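Local coordinates for protein SAM dependent methyltransferase (Aquifex aeolicus, PDB 3DH0) that binds S-adenosylmethionine and is probably a methyltransferase that transfers the methyl group of this cofactor to an acceptor substrate, at residues 6-10 with 117-121. Sequence-based numbering, arbitrary orientation.
With SAM (S-adenosylmethionine), chain C.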
loop_
_atom_site.group_PDB
_atom_site.type_symbol
_atom_site.label_atom_id
_atom_site.label_comp_id
_atom_site.label_asym_id
_atom_site.label_seq_id
_atom_site.Cartn_x
_atom_site.Cartn_y
_atom_site.Cartn_z
ATOM N N LYS A 6 4.981 8.284 -12.036
ATOM C CA LYS A 6 3.914 7.235 -12.009
ATOM C C LYS A 6 4.367 5.958 -12.702
ATOM O O LYS A 6 5.127 6.002 -13.666
ATOM C CB LYS A 6 2.642 7.732 -12.695
ATOM C CG LYS A 6 2.019 8.976 -12.076
ATOM C CD LYS A 6 1.663 8.815 -10.595
ATOM C CE LYS A 6 1.160 10.152 -10.055
ATOM N NZ LYS A 6 1.005 10.205 -8.594
ATOM N N PHE A 7 3.903 4.810 -12.235
ATOM C CA PHE A 7 4.321 3.581 -12.881
ATOM C C PHE A 7 3.772 3.556 -14.292
ATOM O O PHE A 7 2.706 4.096 -14.547
ATOM C CB PHE A 7 3.826 2.357 -12.131
ATOM C CG PHE A 7 4.579 1.122 -12.480
ATOM C CD1 PHE A 7 5.807 0.859 -11.889
ATOM C CD2 PHE A 7 4.094 0.247 -13.449
ATOM C CE1 PHE A 7 6.554 -0.252 -12.253
ATOM C CE2 PHE A 7 4.837 -0.873 -13.822
ATOM C CZ PHE A 7 6.072 -1.126 -13.223
ATOM N N ASP A 8 4.491 2.923 -15.208
ATOM C CA ASP A 8 4.037 2.859 -16.586
ATOM C C ASP A 8 3.084 1.713 -16.894
ATOM O O ASP A 8 3.471 0.542 -16.904
ATOM C CB ASP A 8 5.217 2.787 -17.547
ATOM C CG ASP A 8 4.770 2.585 -18.980
ATOM O OD1 ASP A 8 3.981 3.423 -19.482
ATOM O OD2 ASP A 8 5.197 1.582 -19.597
ATOM N N PRO A 9 1.823 2.049 -17.175
ATOM C CA PRO A 9 0.756 1.107 -17.498
ATOM C C PRO A 9 1.120 -0.047 -18.449
ATOM O O PRO A 9 0.584 -1.148 -18.307
ATOM C CB PRO A 9 -0.323 2.012 -18.076
ATOM C CG PRO A 9 -0.168 3.240 -17.279
ATOM C CD PRO A 9 1.324 3.436 -17.206
ATOM N N SER A 10 2.014 0.178 -19.411
ATOM C CA SER A 10 2.358 -0.903 -20.339
ATOM C C SER A 10 3.351 -1.916 -19.762
ATOM O O SER A 10 3.673 -2.914 -20.405
ATOM C CB SER A 10 2.894 -0.338 -21.662
ATOM O OG SER A 10 4.197 0.193 -21.509
ATOM N N HIS A 117 6.822 6.691 -2.790
ATOM C CA HIS A 117 7.734 7.517 -3.579
ATOM C C HIS A 117 7.122 7.985 -4.909
ATOM O O HIS A 117 7.743 8.750 -5.640
ATOM C CB HIS A 117 9.024 6.749 -3.883
ATOM C CG HIS A 117 8.823 5.607 -4.825
ATOM N ND1 HIS A 117 8.210 4.431 -4.448
ATOM C CD2 HIS A 117 9.064 5.497 -6.156
ATOM C CE1 HIS A 117 8.076 3.649 -5.506
ATOM N NE2 HIS A 117 8.585 4.275 -6.554
ATOM N N GLU A 118 5.916 7.520 -5.227
ATOM C CA GLU A 118 5.249 7.903 -6.471
ATOM C C GLU A 118 4.223 9.033 -6.294
ATOM O O GLU A 118 3.661 9.536 -7.268
ATOM C CB GLU A 118 4.544 6.692 -7.086
ATOM C CG GLU A 118 5.363 5.953 -8.096
ATOM C CD GLU A 118 4.539 4.966 -8.891
ATOM O OE1 GLU A 118 3.466 5.348 -9.387
ATOM O OE2 GLU A 118 4.972 3.805 -9.028
ATOM N N LEU A 119 3.977 9.422 -5.050
ATOM C CA LEU A 119 3.012 10.473 -4.756
ATOM C C LEU A 119 3.459 11.880 -5.173
ATOM O O LEU A 119 4.518 12.349 -4.750
ATOM C CB LEU A 119 2.708 10.473 -3.254
ATOM C CG LEU A 119 2.184 9.168 -2.645
ATOM C CD1 LEU A 119 2.115 9.268 -1.127
ATOM C CD2 LEU A 119 0.817 8.872 -3.231
ATOM N N SER A 120 2.652 12.554 -5.992
ATOM C CA SER A 120 2.972 13.918 -6.415
ATOM C C SER A 120 3.151 14.824 -5.191
ATOM O O SER A 120 4.187 15.458 -5.014
ATOM C CB SER A 120 1.857 14.485 -7.296
ATOM O OG SER A 120 1.828 13.852 -8.565
ATOM N N GLU A 121 2.134 14.887 -4.344
ATOM C CA GLU A 121 2.214 15.721 -3.159
ATOM C C GLU A 121 1.929 14.928 -1.892
ATOM O O GLU A 121 0.806 14.909 -1.377
ATOM C CB GLU A 121 1.251 16.889 -3.304
ATOM C CG GLU A 121 1.623 17.787 -4.477
ATOM C CD GLU A 121 0.431 18.513 -5.066
ATOM O OE1 GLU A 121 -0.452 17.834 -5.653
ATOM O OE2 GLU A 121 0.382 19.763 -4.931
HETATM N N SAM C . 1.706 -2.007 -5.027
HETATM C CA SAM C . 1.624 -2.715 -6.342
HETATM C C SAM C . 2.072 -4.151 -6.199
HETATM O O SAM C . 2.437 -4.547 -5.091
HETATM O OXT SAM C . 2.031 -4.848 -7.265
HETATM C CB SAM C . 2.503 -2.004 -7.366
HETATM C CG SAM C . 2.288 -0.549 -7.261
HETATM S SD SAM C . 3.189 0.598 -8.338
HETATM C CE SAM C . 4.864 0.494 -7.706
HETATM C "C5'" SAM C . 2.564 2.109 -7.772
HETATM C "C4'" SAM C . 1.149 2.439 -8.199
HETATM O "O4'" SAM C . 0.859 3.671 -7.548
HETATM C "C3'" SAM C . 1.034 2.816 -9.689
HETATM O "O3'" SAM C . 0.260 1.738 -10.288
HETATM C "C2'" SAM C . 0.214 4.090 -9.740
HETATM O "O2'" SAM C . -0.827 4.201 -10.688
HETATM C "C1'" SAM C . -0.161 4.267 -8.236
HETATM N N9 SAM C . -0.243 5.620 -7.721
HETATM C C8 SAM C . 0.606 6.696 -7.889
HETATM N N7 SAM C . 0.217 7.758 -7.255
HETATM C C5 SAM C . -0.966 7.371 -6.627
HETATM C C6 SAM C . -1.878 8.061 -5.776
HETATM N N6 SAM C . -1.694 9.354 -5.431
HETATM N N1 SAM C . -2.986 7.371 -5.301
HETATM C C2 SAM C . -3.133 6.077 -5.674
HETATM N N3 SAM C . -2.336 5.345 -6.460
HETATM C C4 SAM C . -1.262 6.054 -6.905
#
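K6 runs its side chain past the C8 and N7 atoms of the adenine of S-adenosylmethionine, CD 3.6 Å from C8, and ends against the backbone O of E118. The chain is bent at chi2 (-57°), then runs straight, which brings the ammonium group between protein and ligand. There NZ donates to the backbone O of E118 at 3.0 Å and to adenine N7 of the cofactor at 2.9 Å, and it also forms a salt bridge with E97. S120 OG stands near NZ without a bond.

E118 reaches back the other way. Its chain, extended beyond CG, brings the carboxylate to the backbone N of F7, and F7 N donates to E118 OE1 at 2.9 Å. The bond is bent, 134° at the hydrogen, and meets OE1 from well above the carboxylate plane. OE2 lies 3.6 Å from F7 CB, at the ring edge, the ring and carboxylate planes being only 17° apart, and it also approaches C5' of the cofactor. Shortening E118 to an alanine is likely to leave F7 N without this acceptor and open a gap beside the ribose, with segment 6-10 then probably held less firmly there.

F7 CB packs on C3' of the ribose at 3.7 Å, while L119 CD2 approaches the adenine N6 at 3.4 Å. Residues from both segments thus line the cofactor pocket of this Rossmann-like methyltransferase fold. Segment 6-10 belongs to the loop leading to helix 26-33, its F7 and P9 touching helix 72-85; segment 117-121 follows strand 107-113 of the central sheet, and E121 occupies the N-cap position of helix 122-132.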